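Local coordinates for phenolic acid decarboxylase (Sedimentibacter hydroxybenzoicus, PDB 7AE5) that catalyses the reversible, non-oxidative decarboxylation of 4-hydroxybenzoate and 3,4-dihydroxybenzoate with prenylated FMN and manganese, as a UbiD-family enzyme also known as a vanillic acid decarboxylase, at the interface of chains A and B. Residues are numbered along the deposited sequence; one frame, centred on the assembly and turned at random. Chains: chain A/B, Phenolic acid decarboxylase.

Contact 1: the interface of chains A and B. Residues chain A 352, 383-384; chain B 401, 404-406, 408.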
loop_
_atom_site.group_PDB
_atom_site.type_symbol
_atom_site.label_atom_id
_atom_site.label_comp_id
_atom_site.label_asym_id
_atom_site.label_seq_id
_atom_site.Cartn_x
_atom_site.Cartn_y
_atom_site.Cartn_z
ATOM N N GLY A 352 -19.970 2.875 -12.161
ATOM C CA GLY A 352 -19.799 3.981 -11.233
ATOM C C GLY A 352 -21.088 4.208 -10.461
ATOM O O GLY A 352 -22.172 4.262 -11.047
ATOM N N LYS A 383 -17.460 -0.633 -9.756
ATOM C CA LYS A 383 -16.025 -0.500 -9.529
ATOM C C LYS A 383 -15.664 0.743 -8.727
ATOM O O LYS A 383 -14.787 0.681 -7.859
ATOM C CB LYS A 383 -15.276 -0.476 -10.866
ATOM C CG LYS A 383 -13.774 -0.264 -10.737
ATOM C CD LYS A 383 -13.080 -0.353 -12.087
ATOM C CE LYS A 383 -13.609 0.699 -13.055
ATOM N NZ LYS A 383 -13.006 0.576 -14.415
ATOM N N ILE A 384 -16.319 1.869 -8.993
ATOM C CA ILE A 384 -16.070 3.121 -8.285
ATOM C C ILE A 384 -17.332 3.465 -7.507
ATOM O O ILE A 384 -18.378 3.756 -8.103
ATOM C CB ILE A 384 -15.683 4.256 -9.241
ATOM C CG1 ILE A 384 -14.511 3.825 -10.126
ATOM C CG2 ILE A 384 -15.334 5.512 -8.457
ATOM C CD1 ILE A 384 -14.059 4.881 -11.107
ATOM N N MET B 401 -17.187 10.652 -15.860
ATOM C CA MET B 401 -17.581 9.405 -15.212
ATOM C C MET B 401 -17.412 8.223 -16.154
ATOM O O MET B 401 -16.980 7.142 -15.735
ATOM C CB MET B 401 -19.029 9.490 -14.724
ATOM C CG MET B 401 -19.223 10.262 -13.428
ATOM S SD MET B 401 -18.345 9.577 -12.006
ATOM C CE MET B 401 -18.669 7.822 -12.181
ATOM N N LEU B 404 -13.805 7.309 -16.206
ATOM C CA LEU B 404 -13.425 6.634 -14.970
ATOM C C LEU B 404 -13.861 5.174 -14.980
ATOM O O LEU B 404 -13.101 4.288 -14.573
ATOM C CB LEU B 404 -14.027 7.357 -13.765
ATOM C CG LEU B 404 -13.549 8.779 -13.472
ATOM C CD1 LEU B 404 -14.318 9.357 -12.291
ATOM C CD2 LEU B 404 -12.053 8.798 -13.206
ATOM N N THR B 405 -15.080 4.902 -15.449
ATOM C CA THR B 405 -15.615 3.547 -15.388
ATOM C C THR B 405 -15.019 2.617 -16.439
ATOM O O THR B 405 -15.117 1.396 -16.282
ATOM C CB THR B 405 -17.137 3.574 -15.537
ATOM O OG1 THR B 405 -17.490 4.180 -16.785
ATOM C CG2 THR B 405 -17.772 4.351 -14.394
ATOM N N THR B 406 -14.403 3.151 -17.497
ATOM C CA THR B 406 -13.880 2.315 -18.571
ATOM C C THR B 406 -12.374 2.411 -18.778
ATOM O O THR B 406 -11.815 1.549 -19.464
ATOM C CB THR B 406 -14.576 2.645 -19.904
ATOM O OG1 THR B 406 -14.396 4.033 -20.213
ATOM C CG2 THR B 406 -16.059 2.331 -19.825
ATOM N N VAL B 408 -10.070 3.401 -16.010
ATOM C CA VAL B 408 -9.381 3.427 -14.727
ATOM C C VAL B 408 -9.338 2.007 -14.181
ATOM O O VAL B 408 -10.378 1.424 -13.849
ATOM C CB VAL B 408 -10.060 4.371 -13.725
ATOM C CG1 VAL B 408 -9.504 4.143 -12.324
ATOM C CG2 VAL B 408 -9.867 5.809 -14.146
#

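Contact 2: the interface of chains A and B. Residues chain A 37, 40-41, 44; chain B 464, 467-468, 471.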
loop_
_atom_site.group_PDB
_atom_site.type_symbol
_atom_site.label_atom_id
_atom_site.label_comp_id
_atom_site.label_asym_id
_atom_site.label_seq_id
_atom_site.Cartn_x
_atom_site.Cartn_y
_atom_site.Cartn_z
ATOM N N ALA A 37 -27.458 13.279 -36.802
ATOM C CA ALA A 37 -28.440 14.045 -36.044
ATOM C C ALA A 37 -28.642 13.455 -34.655
ATOM O O ALA A 37 -28.817 14.195 -33.680
ATOM C CB ALA A 37 -29.763 14.106 -36.804
ATOM N N ALA A 40 -25.679 14.513 -32.771
ATOM C CA ALA A 40 -25.739 15.949 -32.525
ATOM C C ALA A 40 -26.765 16.285 -31.451
ATOM O O ALA A 40 -26.507 17.129 -30.584
ATOM C CB ALA A 40 -26.055 16.693 -33.823
ATOM N N ALA A 41 -27.935 15.643 -31.496
ATOM C CA ALA A 41 -28.939 15.874 -30.463
ATOM C C ALA A 41 -28.398 15.514 -29.086
ATOM O O ALA A 41 -28.647 16.227 -28.107
ATOM C CB ALA A 41 -30.207 15.077 -30.770
ATOM N N LEU A 44 -25.916 18.274 -27.676
ATOM C CA LEU A 44 -26.412 19.530 -27.125
ATOM C C LEU A 44 -26.300 19.585 -25.606
ATOM O O LEU A 44 -26.496 20.659 -25.026
ATOM C CB LEU A 44 -27.862 19.759 -27.557
ATOM C CG LEU A 44 -28.064 19.843 -29.073
ATOM C CD1 LEU A 44 -29.536 19.736 -29.438
ATOM C CD2 LEU A 44 -27.457 21.123 -29.630
ATOM N N THR B 464 -21.399 15.473 -37.841
ATOM C CA THR B 464 -22.011 15.684 -36.533
ATOM C C THR B 464 -21.995 17.158 -36.145
ATOM O O THR B 464 -22.977 17.674 -35.596
ATOM C CB THR B 464 -21.296 14.836 -35.479
ATOM O OG1 THR B 464 -21.691 13.466 -35.620
ATOM C CG2 THR B 464 -21.633 15.317 -34.075
ATOM N N TRP B 467 -24.550 19.102 -38.079
ATOM C CA TRP B 467 -25.891 18.795 -37.606
ATOM C C TRP B 467 -26.168 19.379 -36.230
ATOM O O TRP B 467 -27.338 19.554 -35.871
ATOM C CB TRP B 467 -26.114 17.282 -37.590
ATOM C CG TRP B 467 -26.731 16.781 -38.857
ATOM C CD1 TRP B 467 -26.081 16.245 -39.930
ATOM C CD2 TRP B 467 -28.123 16.790 -39.193
ATOM N NE1 TRP B 467 -26.985 15.910 -40.910
ATOM C CE2 TRP B 467 -28.245 16.235 -40.482
ATOM C CE3 TRP B 467 -29.279 17.209 -38.527
ATOM C CZ2 TRP B 467 -29.476 16.088 -41.118
ATOM C CZ3 TRP B 467 -30.500 17.063 -39.159
ATOM C CH2 TRP B 467 -30.589 16.507 -40.442
ATOM N N GLU B 468 -25.125 19.683 -35.455
ATOM C CA GLU B 468 -25.326 20.384 -34.193
ATOM C C GLU B 468 -25.888 21.778 -34.435
ATOM O O GLU B 468 -26.877 22.177 -33.813
ATOM C CB GLU B 468 -24.013 20.456 -33.410
ATOM C CG GLU B 468 -23.813 19.312 -32.425
ATOM C CD GLU B 468 -22.413 19.278 -31.839
ATOM O OE1 GLU B 468 -22.065 20.206 -31.080
ATOM O OE2 GLU B 468 -21.665 18.320 -32.129
ATOM N N LEU B 471 -29.567 21.573 -35.892
ATOM C CA LEU B 471 -30.581 21.376 -34.863
ATOM C C LEU B 471 -30.756 22.626 -34.008
ATOM O O LEU B 471 -31.880 22.972 -33.627
ATOM C CB LEU B 471 -30.212 20.177 -33.988
ATOM C CG LEU B 471 -30.324 18.801 -34.648
ATOM C CD1 LEU B 471 -29.907 17.701 -33.678
ATOM C CD2 LEU B 471 -31.736 18.566 -35.165
#

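Contact 1: the interface of chains A and B
The side-chain amine nitrogen NZ of A:Lys383 is gripped by two main-chain carbonyls of chain B, that of B:Thr405 in the last turn of helix 397-407 and that of B:Val408 just beyond it. NZ donates to the O of B:Val408 at 2.8 Å and to the O of B:Thr405 at 2.9 Å. The two bonds differ in geometry: NZ lies fairly far along the direction of the B:Val408 C=O bond (151°), tilted modestly from its plane, whereas it stands well above the plane of the B:Thr405 carbonyl. The chain of A:Lys383 leaves the backbone with CG opposite the main-chain nitrogen (chi1 177°) and turns once, at chi3 (60°), which brings the amine in between the two oxygens. This end of a helix gathers carbonyl oxygens, and a positive charge here would probably be stabilised by the helix dipole. A methionine in place of A:Lys383 would probably leave both carbonyl oxygens without this donor and loosen the end of helix 397-407 from chain A. Alongside, A:Ile384, first residue of strand 384-388, lays the CD1 methyl at the end of its longer branch against CB of B:Leu404, 3.6 Å away, the two side chains crossing nearly at right angles. The methyl CG2 of B:Thr405 reaches A:Gly352, 3.8 Å from its CA, where no side chain intervenes. The hydroxyl OG1 of B:Thr405 points back into its own helix and donates to the O of B:Met401, which fixes the turn of the side chain and keeps the methyl towards chain A. The patch thus joins the C-terminal domains of two subunits, helping to hold the pair together within the hexamer.

Contact 2: the interface of chains A and B
Helix 33-43 of chain A, with A:Leu44 just beyond its end, packs against helix 464-476 of chain B, near its C-terminus, which carries B:Trp467, B:Glu468 and B:Leu471. In this UbiD-family decarboxylase helix 33-43 belongs to the N-terminal domain, and helix 464-476 reaches across from the neighbouring subunit. The alanines of helix 33-43 offer a low surface that lets the two backbones come close. CB of A:Ala40 points directly at the partner helix, 3.5 Å from the backbone N of B:Glu468, and also meets CB of B:Trp467 at 3.8 Å. CG of B:Glu468 lies against the same methyl at 3.7 Å, so this acidic side chain contributes its aliphatic part to the packing while its chain runs on extended beyond CG. One turn earlier in chain A, the methyl of A:Ala37 sits over a face of the B:Trp467 indole, 4.0 Å from the centroid of the six-membered ring in a CH-pi contact. It is displaced toward the rim, with CE3 its nearest atom at 3.6 Å. B:Leu471, its CG opposite the carbonyl carbon (chi1 -70°), lays CD1 on the backbone of helix 33-43, 3.6 Å from the N of A:Ala41 and 3.7 Å from the O of A:Ala37, one turn apart.

The centres of contact 1 and contact 2 lie about 27 Å apart on the same two-fold interface, and they share no residue. Each also has a twin with the chains exchanged. In contact 1 chain B presents helix 397-407, in contact 2 its last helix, so two separate helices from the later part of one subunit hold different parts of its neighbour. The centre of contact 2 is about 19 Å from A:Glu278, the predicted proton donor, while the centre of contact 1 is about 30 Å from B:Glu278. At these distances neither is likely to line the catalytic pocket, and both probably help to brace this pair of subunits within the homohexamer.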